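Local coordinates for protein acetylene hydratase (Pelobacter acetylenicus, PDB 2E7Z) that hydrates acetylene to acetaldehyde, using a tungsten-bis(molybdopterin guanine dinucleotide) cofactor and a [4Fe-4S] cluster, at residues A[78-83]-A[452-457]; A[85-90]-A[433-438]. All coordinates share one frame; numbering follows the deposited sequence. Where two conformers were deposited one is given.

Following the chain from the N terminus, the first element used by either contact is helix 80-98: residues 78-83, its lead-in and first turn, serve contact 1, and residues 85-90, in the next turns, serve contact 2. Some 340 residues later the chain returns as strand 435-440, and contact 2 closes there; strand 452-455 follows and completes contact 1. The two closures are therefore nested, with contact 2 the inner one, and the order reverses: the earlier part of the helix meets the later strand. Both strands are parallel neighbours in one mixed sheet, so a single helix is laid across two adjacent strands. Tyr452 OH joins the contacts through a hydrogen bond to Glu86 OE1.

Contact 1: A[78-83]-A[452-457]; sequences ISWDQA and YVLPGD. With MGD (2-amino-5,6-dimercapto-7-methyl-3,7,8a,9-tetrahydro-8-oxa-1,3,9,10-tetraaza-anthracen-4-one guanosine dinucleotide), chain E.
Ile78, in the conformer described here, enters the contact through its tip: CD1 lies 3.9 Å from Tyr452 CE2, at the edge of the phenol ring and in its plane, and chi1 of 53° places CG1 for that reach. Next comes Ser79, the N-cap of helix 80-98, whose OG accepts from Gln82 N at 2.9 Å and secures the first turn. From that turn the far end of the Trp80 indole reaches Leu454 and Pro455. Leu454 crosses the six-membered ring, its CB 3.7 Å from Trp80 CH2 and its CD2 over one face, offset toward the rim. Pro455 meets the indole tip to tip, with CD 3.6 Å from Trp80 CZ2, while Pro455 O lies in plane at the ring's edge. Trp80 NE1 is hydrogen-bonded to Glu487 O, which helps fix the ring's rotation. An alanine in place of Trp80 would probably open a gap beside Leu454 and Pro455 and leave Glu487 O without its indole partner. Ala83, one turn on, sets CB 4.0 Å from Leu454 CD2 and touches Tyr452 CD2 more loosely. Beyond Pro455 the chain runs directly to the cofactor, where the Asp457 carboxylate forms a salt bridge with Arg462, itself a cofactor-binding residue. This is a helix N-terminus packed on a sheet strand whose C-terminal end leads into the dinucleotide site, as in the alpha/beta architecture of the DMSO reductase family.

Contact 2: A[85-90]-A[433-438]; sequences DEIAEK and QDLVVC
Lys90 NZ, in the conformer described here, donates to the backbone carbonyl of Asp434, with Lys90 NZ and Asp434 O 2.8 Å apart. A second conformer of the lysine was modelled, so this grip may not be permanent. The ammonium approaches at a C=O...N angle of 148° and stands somewhat out of the carbonyl plane. To arrive there the side chain leaves with CG anti to the backbone N (chi1 -176°), then kinks about its CG and CD carbons. The carboxylate of Asp434 is not in contact with the ammonium, although the opposite charges are near enough that some attraction would be expected. On the way out the lysine's methylenes run alongside Leu435, the two side chains heading opposite ways, with Lys90 CG within 4.0 Å of Leu435 CB.

Deeper in, the contact turns apolar. Leu435 CD2 rests 3.8 Å from the helix carbonyl Ile87 O. Ile87 and Val437 meet tip to tip, with Ile87 CD1 3.8 Å from Val437 CG2; that same methyl also touches CG1 and CG2 of the isoleucine, so one valine branch meets most of its side chain. Ile87 is further covered by Leu498 of helix 491-501.

The interface thus grades from an exposed lysine to a buried aliphatic core. The axes of segments 85-90 and 435-438 come within 9.8 Å, their directions differing by 143°. A helix running roughly antiparallel to the strand it covers, with alternate strand residues Leu435 and Val437 facing it, is the layered packing of an alpha/beta domain, here within the molybdopterin oxidoreductase fold.

Contact 1: A[78-83]-A[452-457]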
loop_
_atom_site.group_PDB
_atom_site.type_symbol
_atom_site.label_atom_id
_atom_site.label_comp_id
_atom_site.label_asym_id
_atom_site.label_seq_id
_atom_site.Cartn_x
_atom_site.Cartn_y
_atom_site.Cartn_z
ATOM N N ILE A 78 25.749 6.747 18.781
ATOM C CA ILE A 78 26.267 8.099 18.525
ATOM C C ILE A 78 25.159 9.124 18.708
ATOM O O ILE A 78 24.005 8.758 18.931
ATOM C CB ILE A 78 26.999 8.278 17.139
ATOM C CG1 ILE A 78 26.142 7.823 15.951
ATOM C CG2 ILE A 78 28.403 7.634 17.167
ATOM C CD1 ILE A 78 26.670 8.369 14.613
ATOM N N SER A 79 25.507 10.403 18.616
ATOM C CA SER A 79 24.530 11.485 18.757
ATOM C C SER A 79 23.800 11.691 17.447
ATOM O O SER A 79 24.325 11.345 16.398
ATOM C CB SER A 79 25.243 12.797 19.127
ATOM O OG SER A 79 26.139 13.219 18.102
ATOM N N TRP A 80 22.602 12.272 17.506
ATOM C CA TRP A 80 21.939 12.742 16.269
ATOM C C TRP A 80 22.837 13.705 15.478
ATOM O O TRP A 80 22.964 13.609 14.264
ATOM C CB TRP A 80 20.617 13.426 16.600
ATOM C CG TRP A 80 19.461 12.486 16.678
ATOM C CD1 TRP A 80 18.971 11.876 17.803
ATOM C CD2 TRP A 80 18.679 11.999 15.573
ATOM N NE1 TRP A 80 17.897 11.049 17.459
ATOM C CE2 TRP A 80 17.706 11.117 16.099
ATOM C CE3 TRP A 80 18.698 12.241 14.202
ATOM C CZ2 TRP A 80 16.748 10.495 15.302
ATOM C CZ3 TRP A 80 17.733 11.607 13.394
ATOM C CH2 TRP A 80 16.782 10.753 13.946
ATOM N N ASP A 81 23.483 14.631 16.197
ATOM C CA ASP A 81 24.303 15.633 15.546
ATOM C C ASP A 81 25.445 14.990 14.743
ATOM O O ASP A 81 25.692 15.354 13.582
ATOM C CB ASP A 81 24.864 16.600 16.616
ATOM C CG ASP A 81 25.608 17.789 16.024
ATOM O OD1 ASP A 81 25.013 18.491 15.182
ATOM O OD2 ASP A 81 26.779 18.044 16.425
ATOM N N GLN A 82 26.140 14.029 15.365
ATOM C CA GLN A 82 27.244 13.368 14.691
ATOM C C GLN A 82 26.750 12.468 13.553
ATOM O O GLN A 82 27.342 12.440 12.468
ATOM C CB GLN A 82 28.094 12.573 15.670
ATOM C CG GLN A 82 29.353 12.007 15.028
ATOM C CD GLN A 82 30.359 13.087 14.591
ATOM O OE1 GLN A 82 30.374 14.210 15.115
ATOM N NE2 GLN A 82 31.219 12.734 13.643
ATOM N N ALA A 83 25.649 11.750 13.798
ATOM C CA ALA A 83 25.074 10.907 12.748
ATOM C C ALA A 83 24.715 11.741 11.531
ATOM O O ALA A 83 25.068 11.386 10.430
ATOM C CB ALA A 83 23.837 10.168 13.266
ATOM N N TYR A 452 23.759 3.575 9.401
ATOM C CA TYR A 452 23.185 4.326 10.523
ATOM C C TYR A 452 21.749 3.929 10.712
ATOM O O TYR A 452 20.980 3.893 9.710
ATOM C CB TYR A 452 23.230 5.861 10.289
ATOM C CG TYR A 452 24.628 6.379 10.047
ATOM C CD1 TYR A 452 25.169 6.395 8.762
ATOM C CD2 TYR A 452 25.426 6.801 11.123
ATOM C CE1 TYR A 452 26.451 6.821 8.513
ATOM C CE2 TYR A 452 26.740 7.206 10.918
ATOM C CZ TYR A 452 27.241 7.199 9.611
ATOM O OH TYR A 452 28.541 7.593 9.390
ATOM N N VAL A 453 21.389 3.647 11.968
ATOM C CA VAL A 453 20.005 3.379 12.311
ATOM C C VAL A 453 19.563 4.528 13.192
ATOM O O VAL A 453 20.218 4.841 14.195
ATOM C CB VAL A 453 19.849 2.027 13.002
ATOM C CG1 VAL A 453 18.366 1.762 13.380
ATOM C CG2 VAL A 453 20.367 0.908 12.091
ATOM N N LEU A 454 18.489 5.197 12.786
ATOM C CA LEU A 454 18.027 6.408 13.461
ATOM C C LEU A 454 16.696 6.146 14.106
ATOM O O LEU A 454 15.827 5.582 13.493
ATOM C CB LEU A 454 17.934 7.588 12.497
ATOM C CG LEU A 454 19.249 7.927 11.806
ATOM C CD1 LEU A 454 18.975 9.061 10.834
ATOM C CD2 LEU A 454 20.291 8.358 12.816
ATOM N N PRO A 455 16.555 6.498 15.399
ATOM C CA PRO A 455 15.319 6.181 16.105
ATOM C C PRO A 455 14.125 7.064 15.817
ATOM O O PRO A 455 14.162 8.281 16.031
ATOM C CB PRO A 455 15.723 6.348 17.574
ATOM C CG PRO A 455 16.760 7.434 17.542
ATOM C CD PRO A 455 17.552 7.157 16.269
ATOM N N GLY A 456 13.060 6.430 15.353
ATOM C CA GLY A 456 11.829 7.156 15.093
ATOM C C GLY A 456 10.878 7.226 16.273
ATOM O O GLY A 456 10.845 6.310 17.110
ATOM N N ASP A 457 10.134 8.317 16.393
ATOM C CA ASP A 457 9.053 8.387 17.357
ATOM C C ASP A 457 7.940 7.383 17.021
ATOM O O ASP A 457 7.948 6.737 15.977
ATOM C CB ASP A 457 8.533 9.826 17.562
ATOM C CG ASP A 457 7.892 10.435 16.326
ATOM O OD1 ASP A 457 7.757 9.751 15.311
ATOM O OD2 ASP A 457 7.512 11.621 16.448
HETATM P PB MGD E . 6.965 -3.002 6.501
HETATM O O1B MGD E . 7.664 -3.490 5.256
HETATM O O2B MGD E . 6.638 -3.954 7.591
HETATM O O3B MGD E . 5.581 -2.273 6.144
HETATM O O3A MGD E . 4.776 -1.688 3.837
HETATM P PA MGD E . 5.246 -1.002 5.219
HETATM O O1A MGD E . 4.112 -0.311 5.915
HETATM O O2A MGD E . 6.493 -0.241 4.881
HETATM O "O5'" MGD E . 7.894 -1.822 7.088
HETATM C "C5'" MGD E . 7.333 -0.890 7.997
HETATM C "C4'" MGD E . 8.460 -0.469 8.920
HETATM O "O4'" MGD E . 8.006 0.686 9.642
HETATM C "C3'" MGD E . 8.771 -1.486 10.013
HETATM O "O3'" MGD E . 10.166 -1.826 9.947
HETATM C "C2'" MGD E . 8.406 -0.814 11.354
HETATM O "O2'" MGD E . 9.246 -1.136 12.480
HETATM C "C1'" MGD E . 8.537 0.639 10.987
HETATM N N9 MGD E . 7.699 1.584 11.741
HETATM C C8 MGD E . 6.419 1.409 12.154
HETATM N N7 MGD E . 5.944 2.528 12.724
HETATM C C5 MGD E . 6.913 3.463 12.609
HETATM C C6 MGD E . 7.087 4.856 12.982
HETATM O O6 MGD E . 6.176 5.494 13.550
HETATM N N1 MGD E . 8.259 5.419 12.646
HETATM C C2 MGD E . 9.288 4.783 12.096
HETATM N N2 MGD E . 10.424 5.483 11.810
HETATM N N3 MGD E . 9.202 3.506 11.735
HETATM C C4 MGD E . 8.053 2.838 11.966
HETATM C C10 MGD E . 3.408 -2.080 3.721
HETATM C C11 MGD E . 3.154 -2.339 2.251
HETATM O O11 MGD E . 3.926 -3.493 1.925
HETATM C C12 MGD E . 1.684 -2.585 2.013
HETATM S S12 MGD E . 0.566 -1.423 2.583
HETATM C C13 MGD E . 1.267 -3.656 1.319
HETATM S S13 MGD E . -0.385 -4.034 1.139
HETATM C C14 MGD E . 2.209 -4.620 0.666
HETATM N N15 MGD E . 2.221 -5.914 1.330
HETATM C C16 MGD E . 3.151 -6.780 0.835
HETATM C C17 MGD E . 2.983 -8.239 0.794
HETATM O O17 MGD E . 1.932 -8.769 1.217
HETATM N N18 MGD E . 3.990 -8.972 0.278
HETATM C C19 MGD E . 5.138 -8.429 -0.201
HETATM N N19 MGD E . 6.114 -9.218 -0.699
HETATM N N20 MGD E . 5.362 -7.109 -0.167
HETATM C C21 MGD E . 4.430 -6.273 0.307
HETATM N N22 MGD E . 4.660 -4.957 0.301
HETATM C C23 MGD E . 3.619 -4.008 0.633
#

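Contact 2: A[85-90]-A[433-438]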
loop_
_atom_site.group_PDB
_atom_site.type_symbol
_atom_site.label_atom_id
_atom_site.label_comp_id
_atom_site.label_asym_id
_atom_site.label_seq_id
_atom_site.Cartn_x
_atom_site.Cartn_y
_atom_site.Cartn_z
ATOM N N ASP A 85 25.875 14.732 10.706
ATOM C CA ASP A 85 27.079 15.270 10.084
ATOM C C ASP A 85 27.703 14.233 9.147
ATOM O O ASP A 85 28.060 14.548 8.008
ATOM C CB ASP A 85 28.118 15.635 11.139
ATOM C CG ASP A 85 27.815 16.955 11.851
ATOM O OD1 ASP A 85 26.847 17.669 11.471
ATOM O OD2 ASP A 85 28.576 17.265 12.795
ATOM N N GLU A 86 27.805 12.994 9.628
ATOM C CA GLU A 86 28.444 11.943 8.837
ATOM C C GLU A 86 27.604 11.530 7.638
ATOM O O GLU A 86 28.132 11.301 6.559
ATOM C CB GLU A 86 28.771 10.730 9.709
ATOM C CG GLU A 86 29.855 11.072 10.738
ATOM C CD GLU A 86 30.266 9.903 11.627
ATOM O OE1 GLU A 86 29.846 8.755 11.364
ATOM O OE2 GLU A 86 31.013 10.126 12.616
ATOM N N ILE A 87 26.296 11.436 7.847
ATOM C CA ILE A 87 25.385 11.102 6.753
ATOM C C ILE A 87 25.500 12.155 5.647
ATOM O O ILE A 87 25.650 11.823 4.456
ATOM C CB ILE A 87 23.955 10.930 7.282
ATOM C CG1 ILE A 87 23.854 9.634 8.091
ATOM C CG2 ILE A 87 22.953 10.891 6.141
ATOM C CD1 ILE A 87 22.608 9.569 8.991
ATOM N N ALA A 88 25.485 13.447 6.027
ATOM C CA ALA A 88 25.573 14.525 5.044
ATOM C C ALA A 88 26.919 14.505 4.311
ATOM O O ALA A 88 26.983 14.647 3.082
ATOM C CB ALA A 88 25.348 15.881 5.714
ATOM N N GLU A 89 27.998 14.305 5.074
ATOM C CA GLU A 89 29.315 14.255 4.460
ATOM C C GLU A 89 29.405 13.129 3.419
ATOM O O GLU A 89 29.902 13.335 2.312
ATOM C CB GLU A 89 30.392 14.051 5.526
ATOM C CG GLU A 89 31.804 13.913 4.953
ATOM C CD GLU A 89 32.822 13.471 5.999
ATOM O OE1 GLU A 89 32.421 13.023 7.109
ATOM O OE2 GLU A 89 34.034 13.566 5.702
ATOM N N LYS A 90 28.924 11.939 3.789
ATOM C CA LYS A 90 28.980 10.806 2.873
ATOM C C LYS A 90 28.039 10.976 1.677
ATOM O O LYS A 90 28.402 10.659 0.549
ATOM C CB LYS A 90 28.681 9.498 3.604
ATOM C CG LYS A 90 28.827 8.272 2.715
ATOM C CD LYS A 90 29.356 7.040 3.456
ATOM C CE LYS A 90 30.234 6.207 2.525
ATOM N NZ LYS A 90 30.599 4.886 3.076
ATOM N N GLN A 433 25.504 -0.685 -1.810
ATOM C CA GLN A 433 25.392 0.726 -1.410
ATOM C C GLN A 433 26.630 1.233 -0.712
ATOM O O GLN A 433 27.300 0.481 -0.024
ATOM C CB GLN A 433 24.165 0.948 -0.505
ATOM C CG GLN A 433 22.828 0.619 -1.163
ATOM C CD GLN A 433 22.704 1.363 -2.485
ATOM O OE1 GLN A 433 22.427 2.552 -2.495
ATOM N NE2 GLN A 433 22.941 0.670 -3.600
ATOM N N ASP A 434 26.914 2.520 -0.920
ATOM C CA ASP A 434 27.965 3.208 -0.162
ATOM C C ASP A 434 27.407 3.830 1.125
ATOM O O ASP A 434 28.143 4.004 2.092
ATOM C CB ASP A 434 28.598 4.298 -1.029
ATOM C CG ASP A 434 29.415 3.739 -2.156
ATOM O OD1 ASP A 434 29.956 2.622 -2.017
ATOM O OD2 ASP A 434 29.526 4.434 -3.176
ATOM N N LEU A 435 26.103 4.109 1.166
ATOM C CA LEU A 435 25.453 4.680 2.346
ATOM C C LEU A 435 24.043 4.164 2.461
ATOM O O LEU A 435 23.272 4.307 1.518
ATOM C CB LEU A 435 25.410 6.213 2.269
ATOM C CG LEU A 435 24.648 6.954 3.377
ATOM C CD1 LEU A 435 25.310 6.775 4.748
ATOM C CD2 LEU A 435 24.580 8.432 3.077
ATOM N N VAL A 436 23.709 3.583 3.611
ATOM C CA VAL A 436 22.334 3.166 3.905
ATOM C C VAL A 436 21.946 3.752 5.245
ATOM O O VAL A 436 22.691 3.611 6.240
ATOM C CB VAL A 436 22.186 1.634 3.927
ATOM C CG1 VAL A 436 20.790 1.163 4.376
ATOM C CG2 VAL A 436 22.583 1.058 2.584
ATOM N N VAL A 437 20.819 4.451 5.282
ATOM C CA VAL A 437 20.285 5.003 6.528
ATOM C C VAL A 437 18.904 4.414 6.748
ATOM O O VAL A 437 18.072 4.422 5.827
ATOM C CB VAL A 437 20.181 6.536 6.431
ATOM C CG1 VAL A 437 19.487 7.129 7.677
ATOM C CG2 VAL A 437 21.553 7.192 6.158
ATOM N N CYS A 438 18.650 3.873 7.932
ATOM C CA CYS A 438 17.362 3.279 8.266
ATOM C C CYS A 438 16.739 4.007 9.428
ATOM O O CYS A 438 17.340 4.005 10.507
ATOM C CB CYS A 438 17.491 1.772 8.505
ATOM S SG CYS A 438 15.919 0.979 8.871
#